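Local atomic coordinates of apolipophorin III (PDB entry 1AEP), a protein that assists the loading of diacylglycerol into lipophorin, covering the lipoprotein's expanding hydrophobic surface so that more lipid can be carried during flight. Residues 141-144 against 145-149; 91-94 against 95-98; 36-39 against 40-44. All blocks are in the same frame, centred on the assembly; numbering follows the deposited sequence.

Interaction 1. Residues 141-144 against 145-149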
loop_
_atom_site.group_PDB
_atom_site.type_symbol
_atom_site.label_atom_id
_atom_site.label_comp_id
_atom_site.label_asym_id
_atom_site.label_seq_id
_atom_site.Cartn_x
_atom_site.Cartn_y
_atom_site.Cartn_z
ATOM N N THR A 141 1.240 5.129 3.642
ATOM C CA THR A 141 1.372 3.839 3.000
ATOM C C THR A 141 2.698 3.178 3.403
ATOM O O THR A 141 2.783 1.970 3.639
ATOM C CB THR A 141 1.186 4.015 1.469
ATOM O OG1 THR A 141 -0.006 4.736 1.216
ATOM C CG2 THR A 141 1.172 2.678 0.746
ATOM N N LYS A 142 3.757 3.991 3.491
ATOM C CA LYS A 142 5.081 3.546 3.894
ATOM C C LYS A 142 5.031 2.946 5.299
ATOM O O LYS A 142 5.549 1.847 5.533
ATOM C CB LYS A 142 5.938 4.768 3.890
ATOM C CG LYS A 142 7.370 4.425 3.725
ATOM C CD LYS A 142 8.202 5.009 4.824
ATOM C CE LYS A 142 9.158 6.089 4.346
ATOM N NZ LYS A 142 10.468 5.921 4.966
ATOM N N GLU A 143 4.352 3.669 6.218
ATOM C CA GLU A 143 4.170 3.243 7.619
ATOM C C GLU A 143 3.423 1.925 7.743
ATOM O O GLU A 143 3.811 1.031 8.508
ATOM C CB GLU A 143 3.560 4.311 8.567
ATOM C CG GLU A 143 3.810 4.076 10.111
ATOM C CD GLU A 143 5.242 3.988 10.589
ATOM O OE1 GLU A 143 6.090 4.681 9.810
ATOM O OE2 GLU A 143 5.570 3.292 11.577
ATOM N N ALA A 144 2.331 1.812 6.993
ATOM C CA ALA A 144 1.552 0.609 7.004
ATOM C C ALA A 144 2.453 -0.566 6.665
ATOM O O ALA A 144 2.489 -1.567 7.368
ATOM C CB ALA A 144 0.425 0.740 6.010
ATOM N N ALA A 145 3.225 -0.419 5.588
ATOM C CA ALA A 145 4.170 -1.434 5.147
ATOM C C ALA A 145 5.335 -1.645 6.130
ATOM O O ALA A 145 5.831 -2.763 6.262
ATOM C CB ALA A 145 4.706 -1.091 3.748
ATOM N N ALA A 146 5.822 -0.604 6.814
ATOM C CA ALA A 146 6.896 -0.829 7.770
ATOM C C ALA A 146 6.348 -1.590 8.971
ATOM O O ALA A 146 6.967 -2.502 9.503
ATOM C CB ALA A 146 7.436 0.478 8.267
ATOM N N ASN A 147 5.144 -1.210 9.388
ATOM C CA ASN A 147 4.480 -1.830 10.502
ATOM C C ASN A 147 4.313 -3.301 10.280
ATOM O O ASN A 147 4.612 -4.109 11.159
ATOM C CB ASN A 147 3.120 -1.239 10.655
ATOM C CG ASN A 147 3.190 -0.079 11.607
ATOM O OD1 ASN A 147 2.176 0.561 11.870
ATOM N ND2 ASN A 147 4.402 0.210 12.105
ATOM N N LEU A 148 3.831 -3.635 9.090
ATOM C CA LEU A 148 3.640 -5.016 8.703
ATOM C C LEU A 148 4.937 -5.770 8.840
ATOM O O LEU A 148 5.031 -6.835 9.442
ATOM C CB LEU A 148 3.216 -5.075 7.232
ATOM C CG LEU A 148 2.624 -6.406 6.764
ATOM C CD1 LEU A 148 1.272 -6.057 6.222
ATOM C CD2 LEU A 148 3.469 -6.853 5.629
ATOM N N GLN A 149 5.973 -5.199 8.283
ATOM C CA GLN A 149 7.238 -5.843 8.369
ATOM C C GLN A 149 7.694 -6.065 9.802
ATOM O O GLN A 149 8.129 -7.151 10.158
ATOM C CB GLN A 149 8.193 -4.946 7.664
ATOM C CG GLN A 149 9.582 -5.456 7.841
ATOM C CD GLN A 149 10.489 -4.800 6.854
ATOM O OE1 GLN A 149 10.103 -3.811 6.195
ATOM N NE2 GLN A 149 11.671 -5.386 6.748
#

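Interaction 2. Residues 91-94 against 95-98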
loop_
_atom_site.group_PDB
_atom_site.type_symbol
_atom_site.label_atom_id
_atom_site.label_comp_id
_atom_site.label_asym_id
_atom_site.label_seq_id
_atom_site.Cartn_x
_atom_site.Cartn_y
_atom_site.Cartn_z
ATOM N N SER A 91 -8.242 -15.570 1.163
ATOM C CA SER A 91 -7.849 -16.959 1.027
ATOM C C SER A 91 -8.017 -17.774 2.283
ATOM O O SER A 91 -7.863 -17.245 3.359
ATOM C CB SER A 91 -6.709 -17.333 0.106
ATOM O OG SER A 91 -7.307 -18.014 -1.050
ATOM N N LEU A 92 -8.405 -19.025 2.126
ATOM C CA LEU A 92 -8.663 -19.955 3.226
ATOM C C LEU A 92 -7.462 -20.774 3.644
ATOM O O LEU A 92 -7.549 -21.550 4.586
ATOM C CB LEU A 92 -9.889 -20.882 3.025
ATOM C CG LEU A 92 -11.260 -20.218 3.086
ATOM C CD1 LEU A 92 -11.216 -18.978 3.965
ATOM C CD2 LEU A 92 -11.721 -19.873 1.668
ATOM N N ASN A 93 -6.340 -20.596 2.957
ATOM C CA ASN A 93 -5.136 -21.325 3.297
ATOM C C ASN A 93 -3.897 -20.451 3.246
ATOM O O ASN A 93 -3.827 -19.469 2.514
ATOM C CB ASN A 93 -4.948 -22.630 2.506
ATOM C CG ASN A 93 -4.683 -22.344 1.036
ATOM O OD1 ASN A 93 -3.830 -21.506 0.705
ATOM N ND2 ASN A 93 -5.381 -23.028 0.135
ATOM N N LEU A 94 -2.915 -20.824 4.037
ATOM C CA LEU A 94 -1.668 -20.127 4.082
ATOM C C LEU A 94 -1.139 -19.758 2.693
ATOM O O LEU A 94 -0.807 -18.608 2.416
ATOM C CB LEU A 94 -0.699 -21.070 4.816
ATOM C CG LEU A 94 0.586 -20.390 5.317
ATOM C CD1 LEU A 94 0.170 -19.292 6.262
ATOM C CD2 LEU A 94 1.506 -21.355 6.065
ATOM N N GLN A 95 -1.057 -20.739 1.814
ATOM C CA GLN A 95 -0.526 -20.506 0.489
ATOM C C GLN A 95 -1.123 -19.327 -0.248
ATOM O O GLN A 95 -0.416 -18.414 -0.643
ATOM C CB GLN A 95 -0.602 -21.820 -0.326
ATOM C CG GLN A 95 0.210 -21.848 -1.634
ATOM C CD GLN A 95 -0.210 -22.954 -2.610
ATOM O OE1 GLN A 95 -0.064 -22.821 -3.849
ATOM N NE2 GLN A 95 -0.737 -24.041 -2.057
ATOM N N ASP A 96 -2.437 -19.394 -0.466
ATOM C CA ASP A 96 -3.139 -18.373 -1.191
ATOM C C ASP A 96 -3.064 -17.046 -0.497
ATOM O O ASP A 96 -2.968 -16.007 -1.142
ATOM C CB ASP A 96 -4.525 -18.848 -1.634
ATOM C CG ASP A 96 -4.335 -20.092 -2.455
ATOM O OD1 ASP A 96 -3.427 -20.217 -3.258
ATOM O OD2 ASP A 96 -5.192 -21.051 -2.179
ATOM N N GLN A 97 -3.076 -17.114 0.830
ATOM C CA GLN A 97 -2.980 -15.962 1.695
ATOM C C GLN A 97 -1.703 -15.195 1.466
ATOM O O GLN A 97 -1.662 -13.961 1.457
ATOM C CB GLN A 97 -2.970 -16.485 3.132
ATOM C CG GLN A 97 -3.272 -15.354 4.117
ATOM C CD GLN A 97 -4.479 -14.524 3.719
ATOM O OE1 GLN A 97 -5.528 -15.058 3.285
ATOM N NE2 GLN A 97 -4.312 -13.213 3.854
ATOM N N LEU A 98 -0.655 -15.971 1.314
ATOM C CA LEU A 98 0.655 -15.442 1.117
ATOM C C LEU A 98 0.776 -14.819 -0.247
ATOM O O LEU A 98 1.348 -13.735 -0.397
ATOM C CB LEU A 98 1.684 -16.538 1.269
ATOM C CG LEU A 98 2.759 -16.185 2.267
ATOM C CD1 LEU A 98 2.884 -17.341 3.215
ATOM C CD2 LEU A 98 4.079 -16.022 1.557
#

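Interaction 3. Residues 36-39 against 40-44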
loop_
_atom_site.group_PDB
_atom_site.type_symbol
_atom_site.label_atom_id
_atom_site.label_comp_id
_atom_site.label_asym_id
_atom_site.label_seq_id
_atom_site.Cartn_x
_atom_site.Cartn_y
_atom_site.Cartn_z
ATOM N N GLU A 36 -0.806 -20.880 12.972
ATOM C CA GLU A 36 -0.320 -19.697 13.638
ATOM C C GLU A 36 -0.023 -18.616 12.629
ATOM O O GLU A 36 -0.433 -17.459 12.757
ATOM C CB GLU A 36 1.047 -20.132 14.190
ATOM C CG GLU A 36 1.631 -19.305 15.342
ATOM C CD GLU A 36 2.388 -20.170 16.334
ATOM O OE1 GLU A 36 2.195 -21.474 16.167
ATOM O OE2 GLU A 36 3.130 -19.695 17.196
ATOM N N ALA A 37 0.744 -19.015 11.640
ATOM C CA ALA A 37 1.148 -18.120 10.595
ATOM C C ALA A 37 -0.036 -17.570 9.830
ATOM O O ALA A 37 -0.125 -16.376 9.552
ATOM C CB ALA A 37 2.052 -18.902 9.696
ATOM N N LEU A 38 -0.951 -18.465 9.486
ATOM C CA LEU A 38 -2.123 -18.061 8.737
ATOM C C LEU A 38 -2.911 -16.974 9.421
ATOM O O LEU A 38 -3.457 -16.078 8.785
ATOM C CB LEU A 38 -3.066 -19.230 8.478
ATOM C CG LEU A 38 -4.410 -18.914 7.803
ATOM C CD1 LEU A 38 -4.208 -18.134 6.499
ATOM C CD2 LEU A 38 -5.019 -20.245 7.461
ATOM N N ASN A 39 -2.985 -17.071 10.740
ATOM C CA ASN A 39 -3.717 -16.139 11.548
ATOM C C ASN A 39 -2.963 -14.827 11.640
ATOM O O ASN A 39 -3.531 -13.725 11.567
ATOM C CB ASN A 39 -3.957 -16.789 12.923
ATOM C CG ASN A 39 -5.378 -17.264 13.074
ATOM O OD1 ASN A 39 -6.260 -16.511 13.490
ATOM N ND2 ASN A 39 -5.602 -18.517 12.720
ATOM N N LEU A 40 -1.643 -14.986 11.740
ATOM C CA LEU A 40 -0.767 -13.839 11.788
ATOM C C LEU A 40 -0.949 -13.007 10.509
ATOM O O LEU A 40 -1.305 -11.823 10.506
ATOM C CB LEU A 40 0.701 -14.327 11.979
ATOM C CG LEU A 40 1.751 -13.378 11.394
ATOM C CD1 LEU A 40 2.221 -12.390 12.436
ATOM C CD2 LEU A 40 2.965 -14.071 10.845
ATOM N N LEU A 41 -0.733 -13.658 9.387
ATOM C CA LEU A 41 -0.882 -13.056 8.097
ATOM C C LEU A 41 -2.240 -12.375 7.892
ATOM O O LEU A 41 -2.327 -11.217 7.465
ATOM C CB LEU A 41 -0.707 -14.257 7.112
ATOM C CG LEU A 41 0.539 -14.113 6.275
ATOM C CD1 LEU A 41 1.577 -13.523 7.188
ATOM C CD2 LEU A 41 0.983 -15.431 5.713
ATOM N N THR A 42 -3.292 -13.128 8.156
ATOM C CA THR A 42 -4.599 -12.595 7.925
ATOM C C THR A 42 -4.786 -11.302 8.634
ATOM O O THR A 42 -5.354 -10.352 8.107
ATOM C CB THR A 42 -5.647 -13.552 8.305
ATOM O OG1 THR A 42 -5.529 -14.623 7.403
ATOM C CG2 THR A 42 -6.936 -12.819 7.962
ATOM N N GLU A 43 -4.251 -11.308 9.832
ATOM C CA GLU A 43 -4.309 -10.151 10.687
ATOM C C GLU A 43 -3.591 -8.984 10.076
ATOM O O GLU A 43 -4.140 -7.901 9.888
ATOM C CB GLU A 43 -3.623 -10.521 11.999
ATOM C CG GLU A 43 -3.777 -9.439 13.061
ATOM C CD GLU A 43 -3.463 -9.950 14.437
ATOM O OE1 GLU A 43 -2.355 -9.933 14.928
ATOM O OE2 GLU A 43 -4.534 -10.445 15.068
ATOM N N GLN A 44 -2.337 -9.218 9.770
ATOM C CA GLN A 44 -1.520 -8.199 9.168
ATOM C C GLN A 44 -2.137 -7.654 7.892
ATOM O O GLN A 44 -2.187 -6.442 7.660
ATOM C CB GLN A 44 -0.160 -8.846 8.925
ATOM C CG GLN A 44 0.473 -9.101 10.285
ATOM C CD GLN A 44 0.344 -7.847 11.123
ATOM O OE1 GLN A 44 0.798 -6.765 10.725
ATOM N NE2 GLN A 44 -0.299 -7.973 12.280
#

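Interaction 1. Residues 141-144 against 145-149
Ala145 hangs from Thr141 by a backbone hydrogen bond, its N lying 3.1 Å from Thr141 O, and this is one of the i to i+4 backbone bonds that run through helix 131-154 of the five-helix apolipophorin bundle. The methyl CB of Ala145 lies near the oxygens of Lys142 and Thr141 and also touches Thr17 of helix 7-25. At Ala146 the next rung runs from N to Lys142 O at 2.8 Å, more bent than its neighbours with an N-H...O angle of 143°. Its CB is another small group set near the preceding turn, 3.6 Å from Lys142 O. Neither methyl carries any polar end, so what binds these residues to that turn is the backbone hydrogen bonding.

Asn147 is different. Its N bonds Glu143 O at 2.8 Å, while its side chain comes back over the same turn: CB rests on that carbonyl and the amide lies near the Glu143 carboxylate. Glu143 brings its acid there because CG stands opposite the backbone N (chi1 -160°) and the chain then bends at CG. The two flat groups stand almost perpendicular, their planes 89° apart, with Glu143 OE2 3.3 Å from Asn147 ND2; they meet on the outer, more exposed side of the helix.

Leu148 returns to the bundle interior. It shares Phe48 of helix 36-63 with Ala144; Thr141, about two turns before Leu148, touches Ile52 of that same helix as well as Val108 and Trp112 of helix 94-121. The rung of Leu148, from its N to Ala144 O, measures 3.0 Å, and its CB sits 3.6 Å from that same Ala144 O.

Interaction 2. Residues 91-94 against 95-98
Ser91 lays its CB and OG against the CB of Asp96, bringing the loop back across the first turn of helix 94-121; at 2.7 Å resolution the exact closeness of these atoms is not to be pressed. Its backbone also passes beside the side chain of Gln97, whose NE2 makes a weak hydrogen bond to Ala88 O.

Asn93 caps the helix. Its OD1 accepts from Asp96 N at 2.8 Å, nearly straight at the hydrogen (173°), and the donor lies nearly in line with the side-chain carbonyl. With chi1 at 68°, CG sits between the backbone N and the carbonyl carbon, which swings the amide over the helix start. The other end of the amide answers the acid: ND2 gives a weak, bent hydrogen bond to Asp96 OD2 at 3.0 Å, the two planes being turned 48° apart. Asn93 thus grips Asp96 at main chain and side chain, while its own O receives Gln97 N at 3.0 Å.

Leu94 adds the next backbone bond, from Leu98 N to Leu94 O at 2.9 Å. A loose apolar touch accompanies it, Leu94 CG lying 4.4 Å from Leu98 CD1. Both leucines also meet helix 36-63, at Leu38 and Leu41 respectively. An asparagine whose side-chain oxygen takes the amide three residues on is the classic helix N-cap, here starting helix 94-121.

Interaction 3. Residues 36-39 against 40-44
Thr42 reaches the oxygen of the flat Leu38 carbonyl from opposite sides of its plane: the hydroxyl comes from one side and the backbone N-H from the other. Thr42 OG1 donates to Leu38 O at 2.9 Å, tilted 20° from the carbonyl plane, and Thr42 N donates to the same oxygen at 3.0 Å, tilted 35°. The hydroxyl can fold back because OG1 lies beside its own backbone N (chi1 -67°), which leaves CG2 opposite that N. Alongside, Leu38 and Thr42 point the same way, CD1 of Leu38 lying 3.9 Å from Thr42 OG1, and both pack on Gln97 of helix 94-121. Either side of this pair the ladder of helix 36-63 continues: Leu41 N bonds Ala37 O at 2.8 Å, and Glu43 N bonds Asn39 O at 3.1 Å. A valine in place of Thr42 would probably leave Leu38 O with the backbone N-H alone, losing the hydroxyl's bond from one side of that plane. By donating to Leu38 O the Thr42 hydroxyl finds a partner in its own helix, which lets a polar group lie alongside Leu38 CD1.

Interaction 1 lies deepest, its centre 8 Å from that of the chain, against 19 Å for interaction 2 and 18 Å for interaction 3. Interactions 2 and 3 sit together near one end of the bundle, with centres 10 Å apart, and join helices 94-121 and 36-63: Leu98 CD1 is 3.7 Å from Leu41 CD2. Interaction 1 reaches interaction 3 through Leu148 CD1 on Gln44 O. Chemistry follows place. Mid-helix, in interaction 1, small alanines and backbone bonds dominate; at the helix start, in interaction 2, a side-chain amide takes a main-chain N-H; in interaction 3, a hydroxyl supplements the ladder. Each mixes buried and more exposed residues.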